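Side-chain contacts in UL37 (Suid herpesvirus 1, PDB 4K70), which is a herpesvirus inner tegument protein, here its N-terminal half, with a probable role in controlling viral trafficking: residues L194-R199 with Q335-L340; R211-L216 with A304-A309; A219-H224 with G344-H349; A260-V265 with L288-G293; A339-G344 with V380-L385. All coordinates share one frame; numbering follows the deposited sequence.

Overall arrangement
The five contacts lie on the same side of the chain's centre and tie together helices, and the loops between them, of the all-helical N-terminal half of UL37. Contacts 1 and 5 share helix 333-342 and have centres about 7 Å apart, V341 meeting both L196 and H382. Contacts 2 and 3 share helix 208-223, about 10 Å between centres, and touch through H349. Contact 4 joins contact 2, about 9 Å away between centres, by a probable hydrogen bond from H306 to R289, and reaches contact 3 by the D220-R264 salt bridge. Contact 5 borders a sodium and a calcium ion; contact 4 borders another sodium. Contacts 1 and 4 do not touch.

Contact 1. Residues L194-R199 with Q335-L340; sequences LALAVR and QVVEAL
L196 reaches out from helix 191-201 and presses one methyl group against helix 333-342, beside V337 and E338. The close part is made by one branch: L196 CD1 sits 3.6 Å from E338 CA and 3.7 Å from V337 CG1, bearing on backbone and side chain at once. The side chains of L196 and V337 cross at about a right angle. V337 supplies CG1, the methyl that stands anti to its own backbone N (chi1 180°), while V337 CG2 turns to helix 366-385. L196 CG lies anti to the carbonyl carbon (chi1 -70°), and the chain points at helix 333-342. At this point the backbones come within 6.6 Å, measured from L196 CA to E338 CA.

Toward solvent the fit slackens. L196 CD2 is 4.3 Å from E338 CB, and the E338 carboxylate runs outward, its OE2 some 6.5 Å from R199 NH1, so any attraction between these opposite charges is long-range. R199 also belongs to a sodium site with V153. Behind L196, helix 191-201 leans on helices 144-149 and 208-223, whereas helix 333-342 is backed by helix 366-385 through V336 and V337.

Contact 2. Residues R211-L216 with A304-A309; sequences RALFAL and AVHVAA
V305 sets one methyl squarely on the ring of F214: V305 CG2 lies 3.7 Å from the ring centroid and 5° off the normal, a CH-pi contact over the middle of the face. Its other methyl stands between the backbone N and the carbonyl carbon (chi1 84°) and turns to the neighbouring leucine, V305 CG1 being 3.9 Å from L213 CB. L213 also covers the carbonyl, with its CB 3.7 Å from V305 O, and then reaches along the chain so that L213 CD1 rests 3.7 Å from H306 CB. V305 is thus clasped by two successive residues of helix 208-223, one on each methyl.

The next shell begins at H306, the N-cap residue of helix 307-311, where the 3-10 turn of A304 and V305 gives way to helix. A309 CB lies over one face of the H306 ring, 3.3 Å above the plane and offset toward the rim. H306 NE2 is hydrogen-bonded to R289 O, which, with A309 on the face, restrains the ring's rotation. Around this buried junction, helix 229-240 packs on A212 and A215, helix 260-271 on L216 and V307, and helix 347-358 on V307.

Contact 3. Residues A219-H224 with G344-H349; sequences ADEFFH and GFTRRH
E221, near the end of helix 208-223, directs its carboxylate at the N-terminal turn of helix 347-358, just after the Schellman motif at G344 and the N-cap residue T346. The side chain leaves with CG anti to its carbonyl carbon and then folds at chi2 (-93°), bringing both oxygens to the helix start. E221 OE2 accepts from R348 N at 2.9 Å through the syn lone pair. E221 OE1, also on its syn side, takes R347 NE at 3.1 Å in a salt bridge. E221 and R347 were each modelled in two conformers, so these bonds describe one of the deposited states.

R347 bends at chi3 to bring NE to OE1. The carboxylate and guanidinium planes stand 84° apart, and the grip is by a single nitrogen at the guanidinium edge, with OE1 tilted 22° out of that plane. R348 offers its backbone N and packs its CB 3.3 Å from E221 OE2, while its charged end leads off to D351. A water donates to E221 OE2 at 2.8 Å and is also bonded to T346 OG1. That hydroxyl lies over one face of the H349 ring, toward its rim, and accepts a weak capping bond from H349 N; H349 ND1 itself donates to G344 O at 2.9 Å.

Contact 4. Residues A260-V265 with L288-G293; sequences AVEVRV and LRTDQG. With NA (sodium ion), chain J.
E262 on helix 260-271 and L288 on an irregular loop leading to helix 307-311 bring the two backbones to their nearest approach, 7.5 Å from E262 CA to L288 CA. The helix is regular from its first turn, whereas the loop runs extended through L288 and R289 and is then tightened by an Asx turn at D291. No direct hydrogen bond links the two backbones.

The apolar end of the contact is one touch: V265 CG1 is 3.9 Å from L288 CD1, the side chains crossing at about a right angle. At the polar end a water bridges the gap. It donates to E262 OE2 at 2.6 Å and to L288 O at 2.8 Å, so the buried carboxylate and the loop carbonyl are joined through one molecule. E262 extends beyond CG, and E262 OE2 also meets T290 CG2 at 3.7 Å, the two side chains coming from opposite directions. R258 forms a salt bridge with E262 OE2 and bonds T290 OG1, which is paired with D312 as well. D312 belongs to a calcium site seen for this protein, but with no ion there in this chain.

Within the loop, R289 grips D291 side-on: R289 NE binds D291 OD1 at 2.9 Å and R289 NH2 binds D291 OD2 at 2.8 Å, both oxygens within 5° of the guanidinium plane. G293 N closes the Asx turn on D291 OD2 from 48° above the carboxylate plane. Beyond it, with H315 O as the second protein ligand, Q292 OE1 coordinates a sodium ion at 2.9 Å.

Contact 5. Residues A339-G344 with V380-L385; sequences ALVTAG and VVHRLL. With NA (sodium ion), chain F; CA (calcium ion), chain D.
A helix ending in a Schellman motif packs here on the C-terminal part of helix 366-385, beside a sodium and a calcium ion, by way of L340 with V381 and V341 with H382. The motif closes helix 333-342. G344, with positive phi, takes part through its amide, G344 N lying 2.9 Å from V341 O. The second bond runs from F345 N back to L340 O, also 2.9 Å. The chain then turns off toward helix 347-358.

Across the contact both touches are light: one apolar, the other a methyl at the edge of the H382 ring. L340 CD1 lies 4.0 Å from V381 CG1. V341 CG2 approaches the ring near its plane, 4.2 Å from H382 CE1. With V341 CG1 anti to the backbone N (chi1 175°), CG1 is directed at L196 and CG2 at the histidine. H382 carries its ring off the helix with CG anti to the carbonyl carbon (chi1 -80°). A hydrogen bond between H382 NE2 and F345 O restrains the ring and joins it to the residue whose N closes the Schellman motif. V381 also meets V336 and V337, and helix 422-431 packs against V380, V381 and L384.

The backbone behind these side chains binds the metals. H382 O coordinates the sodium ion at 2.5 Å, together with D386. One residue on, R383 O lies 2.4 Å from the calcium ion, which is also bound by D386, D387 and a water with its oxygen 2.4 Å from the calcium.

Contact 1. Residues L194-R199 with Q335-L340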
# COMPACT_ATOMS: atom_id res chain seq x y z
N LEU A 194 -6.54 -7.11 11.35
CA LEU A 194 -7.63 -6.94 12.30
C LEU A 194 -8.75 -7.94 12.01
O LEU A 194 -9.22 -8.63 12.91
CB LEU A 194 -8.17 -5.49 12.29
CG LEU A 194 -9.50 -5.28 13.02
CD1 LEU A 194 -9.39 -5.70 14.47
CD2 LEU A 194 -9.97 -3.82 12.92
N ALA A 195 -9.19 -7.99 10.75
CA ALA A 195 -10.21 -8.96 10.32
C ALA A 195 -9.79 -10.40 10.61
O ALA A 195 -10.59 -11.23 11.08
CB ALA A 195 -10.51 -8.79 8.83
N LEU A 196 -8.54 -10.72 10.31
CA LEU A 196 -8.02 -12.06 10.59
C LEU A 196 -8.04 -12.39 12.09
O LEU A 196 -8.39 -13.50 12.47
CB LEU A 196 -6.62 -12.24 10.01
CG LEU A 196 -6.59 -12.30 8.47
CD1 LEU A 196 -5.17 -12.18 7.92
CD2 LEU A 196 -7.27 -13.56 7.97
N ALA A 197 -7.66 -11.43 12.94
CA ALA A 197 -7.67 -11.69 14.37
C ALA A 197 -9.10 -11.85 14.90
O ALA A 197 -9.37 -12.69 15.77
CB ALA A 197 -6.92 -10.60 15.14
N VAL A 198 -10.01 -11.03 14.39
CA VAL A 198 -11.42 -11.14 14.76
C VAL A 198 -11.96 -12.53 14.44
O VAL A 198 -12.68 -13.11 15.24
CB VAL A 198 -12.29 -10.06 14.07
CG1 VAL A 198 -13.76 -10.23 14.44
CG2 VAL A 198 -11.81 -8.68 14.48
N ARG A 199 -11.62 -13.06 13.27
CA ARG A 199 -12.08 -14.40 12.94
C ARG A 199 -11.65 -15.45 13.96
O ARG A 199 -12.43 -16.36 14.27
CB ARG A 199 -11.65 -14.79 11.53
CG ARG A 199 -12.45 -14.03 10.50
CD ARG A 199 -12.47 -14.69 9.14
NE ARG A 199 -13.42 -13.98 8.28
CZ ARG A 199 -13.55 -14.20 6.97
NH1 ARG A 199 -12.79 -15.10 6.37
NH2 ARG A 199 -14.44 -13.50 6.27
N GLN A 335 -2.09 -14.75 1.70
CA GLN A 335 -1.67 -16.05 2.18
C GLN A 335 -0.74 -15.96 3.39
O GLN A 335 -0.94 -16.65 4.39
CB GLN A 335 -1.00 -16.83 1.05
CG GLN A 335 -1.98 -17.22 -0.06
CD GLN A 335 -1.30 -17.84 -1.27
OE1 GLN A 335 -0.15 -18.25 -1.21
NE2 GLN A 335 -2.02 -17.89 -2.39
N VAL A 336 0.27 -15.12 3.30
CA VAL A 336 1.28 -15.09 4.35
C VAL A 336 0.71 -14.42 5.60
O VAL A 336 0.92 -14.90 6.71
CB VAL A 336 2.61 -14.43 3.88
CG1 VAL A 336 2.41 -12.95 3.56
CG2 VAL A 336 3.70 -14.60 4.97
N VAL A 337 -0.04 -13.32 5.43
CA VAL A 337 -0.64 -12.65 6.58
C VAL A 337 -1.68 -13.53 7.27
O VAL A 337 -1.78 -13.54 8.49
CB VAL A 337 -1.27 -11.31 6.19
CG1 VAL A 337 -1.88 -10.65 7.42
CG2 VAL A 337 -0.22 -10.42 5.56
N GLU A 338 -2.44 -14.29 6.49
CA GLU A 338 -3.39 -15.23 7.09
C GLU A 338 -2.67 -16.31 7.90
O GLU A 338 -3.12 -16.72 8.97
CB GLU A 338 -4.28 -15.88 6.03
CG GLU A 338 -5.15 -17.00 6.60
CD GLU A 338 -6.30 -17.39 5.67
OE1 GLU A 338 -6.36 -16.83 4.55
OE2 GLU A 338 -7.13 -18.23 6.07
N ALA A 339 -1.53 -16.77 7.38
CA ALA A 339 -0.76 -17.80 8.06
C ALA A 339 -0.22 -17.25 9.37
O ALA A 339 -0.26 -17.94 10.40
CB ALA A 339 0.38 -18.27 7.18
N LEU A 340 0.28 -16.02 9.33
CA LEU A 340 0.90 -15.43 10.52
C LEU A 340 -0.12 -15.18 11.61
O LEU A 340 0.03 -15.65 12.73
CB LEU A 340 1.60 -14.12 10.16
CG LEU A 340 2.87 -14.30 9.33
CD1 LEU A 340 3.26 -12.98 8.67
CD2 LEU A 340 3.99 -14.81 10.22

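Contact 2. Residues R211-L216 with A304-A309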
# COMPACT_ATOMS: atom_id res chain seq x y z
N ARG A 211 -9.00 -17.64 22.43
CA ARG A 211 -9.90 -16.59 21.97
C ARG A 211 -9.73 -15.33 22.79
O ARG A 211 -9.75 -14.24 22.24
CB ARG A 211 -11.35 -17.07 22.02
CG ARG A 211 -11.62 -18.18 21.01
CD ARG A 211 -13.01 -18.77 21.18
NE ARG A 211 -14.04 -17.82 20.77
CZ ARG A 211 -15.35 -18.07 20.83
NH1 ARG A 211 -15.78 -19.24 21.29
NH2 ARG A 211 -16.21 -17.16 20.42
N ALA A 212 -9.55 -15.50 24.10
CA ALA A 212 -9.30 -14.36 24.99
C ALA A 212 -8.00 -13.62 24.63
O ALA A 212 -7.96 -12.39 24.65
CB ALA A 212 -9.27 -14.82 26.44
N LEU A 213 -6.95 -14.36 24.30
CA LEU A 213 -5.65 -13.75 24.01
C LEU A 213 -5.72 -12.99 22.68
O LEU A 213 -5.21 -11.88 22.57
CB LEU A 213 -4.54 -14.81 23.99
CG LEU A 213 -4.20 -15.39 25.37
CD1 LEU A 213 -3.24 -16.62 25.32
CD2 LEU A 213 -3.63 -14.28 26.26
N PHE A 214 -6.39 -13.58 21.69
CA PHE A 214 -6.61 -12.90 20.42
C PHE A 214 -7.34 -11.56 20.62
O PHE A 214 -6.98 -10.57 20.01
CB PHE A 214 -7.37 -13.78 19.42
CG PHE A 214 -6.47 -14.61 18.55
CD1 PHE A 214 -5.71 -14.02 17.56
CD2 PHE A 214 -6.38 -15.99 18.73
CE1 PHE A 214 -4.87 -14.78 16.75
CE2 PHE A 214 -5.56 -16.76 17.92
CZ PHE A 214 -4.79 -16.15 16.94
N ALA A 215 -8.36 -11.55 21.48
CA ALA A 215 -9.09 -10.32 21.78
C ALA A 215 -8.14 -9.25 22.31
O ALA A 215 -8.26 -8.08 21.94
CB ALA A 215 -10.20 -10.58 22.79
N LEU A 216 -7.21 -9.66 23.16
CA LEU A 216 -6.22 -8.72 23.69
C LEU A 216 -5.31 -8.19 22.60
O LEU A 216 -5.00 -7.00 22.59
CB LEU A 216 -5.40 -9.35 24.81
CG LEU A 216 -6.21 -9.68 26.07
CD1 LEU A 216 -5.30 -10.18 27.20
CD2 LEU A 216 -7.00 -8.45 26.50
N ALA A 304 1.51 -19.54 19.76
CA ALA A 304 2.25 -18.29 19.86
C ALA A 304 1.38 -17.12 20.32
O ALA A 304 1.92 -16.08 20.72
CB ALA A 304 2.93 -17.96 18.54
N VAL A 305 0.06 -17.28 20.27
CA VAL A 305 -0.82 -16.21 20.75
C VAL A 305 -0.67 -16.04 22.27
O VAL A 305 -1.00 -14.99 22.82
CB VAL A 305 -2.31 -16.44 20.38
CG1 VAL A 305 -2.98 -17.34 21.40
CG2 VAL A 305 -3.04 -15.10 20.31
N HIS A 306 -0.17 -17.08 22.94
CA HIS A 306 0.26 -16.96 24.34
C HIS A 306 1.74 -16.61 24.25
O HIS A 306 2.61 -17.47 24.36
CB HIS A 306 0.04 -18.30 25.05
CG HIS A 306 0.47 -18.32 26.49
ND1 HIS A 306 0.91 -17.21 27.15
CD2 HIS A 306 0.53 -19.34 27.38
CE1 HIS A 306 1.22 -17.53 28.40
NE2 HIS A 306 0.99 -18.82 28.56
N VAL A 307 2.04 -15.35 23.99
CA VAL A 307 3.39 -14.96 23.58
C VAL A 307 4.40 -15.08 24.73
O VAL A 307 5.58 -15.36 24.50
CB VAL A 307 3.40 -13.56 22.93
CG1 VAL A 307 3.27 -12.47 24.00
CG2 VAL A 307 4.66 -13.36 22.07
N ALA A 308 3.94 -14.91 25.96
CA ALA A 308 4.82 -15.06 27.11
C ALA A 308 5.36 -16.49 27.21
O ALA A 308 6.54 -16.69 27.50
CB ALA A 308 4.13 -14.64 28.40
N ALA A 309 4.52 -17.48 26.95
CA ALA A 309 4.96 -18.87 26.94
C ALA A 309 5.93 -19.13 25.79
O ALA A 309 6.97 -19.77 25.96
CB ALA A 309 3.77 -19.82 26.84

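Contact 3. Residues A219-H224 with G344-H349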
# COMPACT_ATOMS: atom_id res chain seq x y z
N ALA A 219 -7.38 -5.53 20.92
CA ALA A 219 -7.50 -4.33 21.74
C ALA A 219 -6.22 -3.51 21.65
O ALA A 219 -6.25 -2.30 21.47
CB ALA A 219 -7.82 -4.69 23.18
N ASP A 220 -5.08 -4.21 21.72
CA ASP A 220 -3.76 -3.55 21.75
C ASP A 220 -3.27 -3.00 20.40
O ASP A 220 -2.64 -1.95 20.36
CB ASP A 220 -2.70 -4.49 22.35
CG ASP A 220 -2.91 -4.72 23.83
OD1 ASP A 220 -3.78 -4.02 24.41
OD2 ASP A 220 -2.22 -5.57 24.42
N GLU A 221 -3.53 -3.71 19.31
CA GLU A 221 -3.05 -3.31 17.99
C GLU A 221 -3.99 -2.30 17.34
O GLU A 221 -3.55 -1.43 16.59
CB GLU A 221 -2.94 -4.53 17.06
CG GLU A 221 -2.07 -5.68 17.58
CD GLU A 221 -0.62 -5.60 17.12
OE1 GLU A 221 -0.21 -4.51 16.67
OE2 GLU A 221 0.09 -6.62 17.21
N PHE A 222 -5.28 -2.42 17.62
CA PHE A 222 -6.26 -1.65 16.86
C PHE A 222 -7.17 -0.70 17.61
O PHE A 222 -7.83 0.14 16.99
CB PHE A 222 -7.10 -2.61 16.01
CG PHE A 222 -6.29 -3.41 15.03
CD1 PHE A 222 -5.85 -2.83 13.85
CD2 PHE A 222 -5.95 -4.73 15.29
CE1 PHE A 222 -5.10 -3.56 12.95
CE2 PHE A 222 -5.20 -5.46 14.39
CZ PHE A 222 -4.78 -4.87 13.22
N PHE A 223 -7.24 -0.82 18.93
CA PHE A 223 -8.17 0.03 19.67
C PHE A 223 -7.52 0.89 20.74
O PHE A 223 -8.07 1.93 21.11
CB PHE A 223 -9.33 -0.80 20.25
CG PHE A 223 -10.27 -1.32 19.21
CD1 PHE A 223 -10.01 -2.52 18.56
CD2 PHE A 223 -11.41 -0.60 18.85
CE1 PHE A 223 -10.87 -3.00 17.58
CE2 PHE A 223 -12.28 -1.07 17.88
CZ PHE A 223 -12.01 -2.27 17.24
N HIS A 224 -6.34 0.48 21.18
CA HIS A 224 -5.62 1.13 22.28
C HIS A 224 -6.55 1.50 23.43
O HIS A 224 -6.96 0.62 24.20
CB HIS A 224 -4.86 2.36 21.78
CG HIS A 224 -3.74 2.04 20.83
ND1 HIS A 224 -2.42 2.04 21.22
CD2 HIS A 224 -3.75 1.72 19.52
CE1 HIS A 224 -1.66 1.72 20.18
NE2 HIS A 224 -2.45 1.52 19.14
N GLY A 344 -1.15 -16.70 15.57
CA GLY A 344 -0.87 -15.83 16.70
C GLY A 344 0.37 -14.96 16.53
O GLY A 344 0.77 -14.27 17.46
N PHE A 345 0.96 -14.98 15.34
CA PHE A 345 2.08 -14.10 15.03
C PHE A 345 1.57 -12.74 14.54
O PHE A 345 1.74 -12.37 13.38
CB PHE A 345 3.00 -14.74 14.01
CG PHE A 345 3.93 -15.79 14.61
CD1 PHE A 345 3.48 -17.08 14.84
CD2 PHE A 345 5.24 -15.46 14.95
CE1 PHE A 345 4.34 -18.05 15.39
CE2 PHE A 345 6.09 -16.41 15.50
CZ PHE A 345 5.65 -17.71 15.72
N THR A 346 0.93 -12.01 15.43
CA THR A 346 0.51 -10.65 15.18
C THR A 346 1.76 -9.76 15.11
O THR A 346 2.87 -10.23 15.38
CB THR A 346 -0.38 -10.16 16.30
OG1 THR A 346 0.36 -10.26 17.52
CG2 THR A 346 -1.61 -11.04 16.41
N ARG A 347 1.57 -8.49 14.76
CA ARG A 347 2.69 -7.56 14.63
C ARG A 347 3.54 -7.51 15.90
O ARG A 347 4.76 -7.61 15.84
CB ARG A 347 2.21 -6.13 14.33
CG ARG A 347 3.36 -5.16 14.10
CD ARG A 347 2.98 -3.70 14.40
NE ARG A 347 2.62 -3.47 15.80
CZ ARG A 347 3.49 -3.29 16.79
NH1 ARG A 347 4.80 -3.34 16.56
NH2 ARG A 347 3.05 -3.08 18.03
N ARG A 348 2.88 -7.34 17.03
CA ARG A 348 3.58 -7.22 18.31
C ARG A 348 4.25 -8.54 18.71
O ARG A 348 5.34 -8.54 19.26
CB ARG A 348 2.61 -6.74 19.39
CG ARG A 348 3.18 -6.73 20.78
CD ARG A 348 4.36 -5.79 20.90
NE ARG A 348 4.68 -5.51 22.30
CZ ARG A 348 5.85 -5.03 22.71
NH1 ARG A 348 6.81 -4.78 21.84
NH2 ARG A 348 6.05 -4.81 24.01
N HIS A 349 3.61 -9.66 18.43
CA HIS A 349 4.19 -10.96 18.82
C HIS A 349 5.42 -11.32 18.01
O HIS A 349 6.35 -11.96 18.52
CB HIS A 349 3.14 -12.08 18.75
CG HIS A 349 2.08 -11.97 19.79
ND1 HIS A 349 1.07 -12.88 19.93
CD2 HIS A 349 1.88 -11.03 20.75
CE1 HIS A 349 0.29 -12.53 20.94
NE2 HIS A 349 0.76 -11.40 21.45
O HOH W 1 -0.54 -8.55 19.12

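Contact 4. Residues A260-V265 with L288-G293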
# COMPACT_ATOMS: atom_id res chain seq x y z
N ALA A 260 6.02 -7.10 31.15
CA ALA A 260 4.96 -6.16 30.79
C ALA A 260 3.80 -6.89 30.12
O ALA A 260 2.64 -6.55 30.31
CB ALA A 260 5.49 -5.07 29.87
N VAL A 261 4.14 -7.90 29.32
CA VAL A 261 3.13 -8.72 28.68
C VAL A 261 2.28 -9.42 29.72
O VAL A 261 1.04 -9.35 29.69
CB VAL A 261 3.76 -9.80 27.74
CG1 VAL A 261 2.70 -10.77 27.25
CG2 VAL A 261 4.47 -9.15 26.56
N GLU A 262 2.94 -10.11 30.65
CA GLU A 262 2.23 -10.87 31.67
C GLU A 262 1.36 -9.97 32.55
O GLU A 262 0.24 -10.34 32.88
CB GLU A 262 3.20 -11.67 32.52
CG GLU A 262 4.09 -12.58 31.70
CD GLU A 262 4.82 -13.57 32.57
OE1 GLU A 262 5.39 -13.16 33.60
OE2 GLU A 262 4.81 -14.77 32.22
N VAL A 263 1.87 -8.81 32.91
CA VAL A 263 1.07 -7.87 33.69
C VAL A 263 -0.17 -7.44 32.91
O VAL A 263 -1.28 -7.43 33.45
CB VAL A 263 1.87 -6.63 34.12
CG1 VAL A 263 0.94 -5.56 34.65
CG2 VAL A 263 2.90 -7.02 35.17
N ARG A 264 0.01 -7.10 31.64
CA ARG A 264 -1.10 -6.66 30.80
C ARG A 264 -2.15 -7.75 30.67
O ARG A 264 -3.34 -7.48 30.77
CB ARG A 264 -0.60 -6.22 29.42
CG ARG A 264 -1.68 -5.66 28.53
CD ARG A 264 -2.33 -6.73 27.65
NE ARG A 264 -3.39 -6.14 26.83
CZ ARG A 264 -4.61 -5.86 27.29
NH1 ARG A 264 -4.93 -6.16 28.54
NH2 ARG A 264 -5.52 -5.31 26.50
N VAL A 265 -1.71 -8.99 30.46
CA VAL A 265 -2.64 -10.11 30.30
C VAL A 265 -3.34 -10.44 31.62
O VAL A 265 -4.57 -10.60 31.67
CB VAL A 265 -1.92 -11.37 29.72
CG1 VAL A 265 -2.82 -12.58 29.78
CG2 VAL A 265 -1.48 -11.11 28.28
N LEU A 288 -0.51 -16.46 33.57
CA LEU A 288 -0.57 -17.69 32.80
C LEU A 288 0.74 -18.46 32.97
O LEU A 288 1.82 -17.86 32.96
CB LEU A 288 -0.80 -17.37 31.33
CG LEU A 288 -2.15 -16.75 30.96
CD1 LEU A 288 -2.18 -16.39 29.49
CD2 LEU A 288 -3.29 -17.71 31.31
N ARG A 289 0.63 -19.77 33.15
CA ARG A 289 1.78 -20.66 33.15
C ARG A 289 2.59 -20.48 31.85
O ARG A 289 2.01 -20.23 30.78
CB ARG A 289 1.31 -22.12 33.26
CG ARG A 289 0.52 -22.43 34.53
CD ARG A 289 -0.18 -23.77 34.43
NE ARG A 289 0.74 -24.83 34.01
CZ ARG A 289 0.38 -26.06 33.70
NH1 ARG A 289 -0.90 -26.41 33.79
NH2 ARG A 289 1.28 -26.95 33.32
N THR A 290 3.91 -20.57 31.96
CA THR A 290 4.78 -20.56 30.79
C THR A 290 5.64 -21.82 30.75
O THR A 290 6.67 -21.84 30.07
CB THR A 290 5.66 -19.28 30.69
OG1 THR A 290 6.44 -19.13 31.88
CG2 THR A 290 4.80 -18.01 30.48
N ASP A 291 5.21 -22.86 31.45
CA ASP A 291 5.89 -24.15 31.41
C ASP A 291 5.33 -25.00 30.28
O ASP A 291 4.26 -24.71 29.75
CB ASP A 291 5.77 -24.90 32.75
CG ASP A 291 4.34 -25.32 33.06
OD1 ASP A 291 3.57 -24.49 33.57
OD2 ASP A 291 4.00 -26.48 32.79
N GLN A 292 6.06 -26.05 29.91
CA GLN A 292 5.72 -26.86 28.73
C GLN A 292 4.32 -27.46 28.83
O GLN A 292 3.69 -27.74 27.81
CB GLN A 292 6.76 -27.98 28.52
CG GLN A 292 6.59 -28.78 27.22
CD GLN A 292 7.17 -28.08 25.98
OE1 GLN A 292 8.11 -27.28 26.08
NE2 GLN A 292 6.62 -28.40 24.81
N GLY A 293 3.83 -27.65 30.05
CA GLY A 293 2.51 -28.22 30.28
C GLY A 293 1.35 -27.32 29.87
O GLY A 293 0.23 -27.80 29.70
NA NA J . 10.39 -27.75 27.83
O HOH W 2 2.57 -15.75 31.25

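Contact 5. Residues A339-G344 with V380-L385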
# COMPACT_ATOMS: atom_id res chain seq x y z
N ALA A 339 -1.53 -16.77 7.38
CA ALA A 339 -0.76 -17.80 8.06
C ALA A 339 -0.22 -17.25 9.37
O ALA A 339 -0.26 -17.94 10.40
CB ALA A 339 0.38 -18.27 7.18
N LEU A 340 0.28 -16.02 9.33
CA LEU A 340 0.90 -15.43 10.52
C LEU A 340 -0.12 -15.18 11.61
O LEU A 340 0.03 -15.65 12.73
CB LEU A 340 1.60 -14.12 10.16
CG LEU A 340 2.87 -14.30 9.33
CD1 LEU A 340 3.26 -12.98 8.67
CD2 LEU A 340 3.99 -14.81 10.22
N VAL A 341 -1.15 -14.41 11.29
CA VAL A 341 -2.12 -13.97 12.29
C VAL A 341 -2.91 -15.14 12.88
O VAL A 341 -3.16 -15.17 14.08
CB VAL A 341 -3.10 -12.93 11.68
CG1 VAL A 341 -4.17 -12.57 12.69
CG2 VAL A 341 -2.32 -11.69 11.19
N THR A 342 -3.31 -16.08 12.02
CA THR A 342 -4.01 -17.28 12.45
C THR A 342 -3.21 -18.06 13.50
O THR A 342 -3.79 -18.65 14.42
CB THR A 342 -4.33 -18.21 11.24
OG1 THR A 342 -5.16 -17.50 10.31
CG2 THR A 342 -5.07 -19.44 11.67
N ALA A 343 -1.88 -18.05 13.37
CA ALA A 343 -1.01 -18.77 14.30
C ALA A 343 -0.64 -17.93 15.52
O ALA A 343 0.10 -18.38 16.39
CB ALA A 343 0.24 -19.26 13.60
N GLY A 344 -1.15 -16.70 15.57
CA GLY A 344 -0.87 -15.83 16.70
C GLY A 344 0.37 -14.96 16.53
O GLY A 344 0.77 -14.27 17.46
N VAL A 380 8.75 -8.33 9.04
CA VAL A 380 8.98 -7.67 7.77
C VAL A 380 7.68 -7.59 6.96
O VAL A 380 7.32 -6.54 6.44
CB VAL A 380 10.10 -8.36 6.98
CG1 VAL A 380 10.25 -7.73 5.59
CG2 VAL A 380 11.42 -8.28 7.77
N VAL A 381 6.96 -8.70 6.89
CA VAL A 381 5.65 -8.71 6.23
C VAL A 381 4.71 -7.64 6.82
O VAL A 381 4.09 -6.88 6.08
CB VAL A 381 4.97 -10.09 6.33
CG1 VAL A 381 3.49 -10.02 5.94
CG2 VAL A 381 5.72 -11.10 5.48
N HIS A 382 4.62 -7.59 8.15
CA HIS A 382 3.72 -6.63 8.81
C HIS A 382 4.08 -5.19 8.48
O HIS A 382 3.19 -4.34 8.28
CB HIS A 382 3.71 -6.83 10.33
CG HIS A 382 2.82 -7.95 10.77
ND1 HIS A 382 1.46 -7.92 10.61
CD2 HIS A 382 3.11 -9.14 11.36
CE1 HIS A 382 0.93 -9.04 11.08
NE2 HIS A 382 1.91 -9.79 11.55
N ARG A 383 5.38 -4.91 8.43
CA ARG A 383 5.88 -3.61 8.01
C ARG A 383 5.47 -3.22 6.60
O ARG A 383 5.11 -2.08 6.35
CB ARG A 383 7.40 -3.60 8.08
CG ARG A 383 7.96 -3.47 9.46
CD ARG A 383 9.31 -2.81 9.38
NE ARG A 383 10.43 -3.73 9.24
CZ ARG A 383 11.54 -3.45 8.57
NH1 ARG A 383 11.66 -2.28 7.93
NH2 ARG A 383 12.53 -4.33 8.50
N LEU A 384 5.56 -4.17 5.67
CA LEU A 384 5.25 -3.91 4.27
C LEU A 384 3.76 -3.81 3.98
O LEU A 384 3.35 -3.17 3.01
CB LEU A 384 5.81 -5.02 3.37
CG LEU A 384 7.33 -5.11 3.24
CD1 LEU A 384 7.74 -6.49 2.76
CD2 LEU A 384 7.85 -4.04 2.30
N LEU A 385 2.95 -4.48 4.79
CA LEU A 385 1.55 -4.69 4.43
C LEU A 385 0.76 -3.39 4.23
O LEU A 385 -0.06 -3.31 3.31
CB LEU A 385 0.85 -5.60 5.45
CG LEU A 385 -0.64 -5.84 5.20
CD1 LEU A 385 -0.90 -6.43 3.81
CD2 LEU A 385 -1.25 -6.71 6.29
NA NA F . 2.19 -2.08 8.53
CA CA D . 5.07 0.31 6.16
O HOH W 3 7.37 0.38 5.43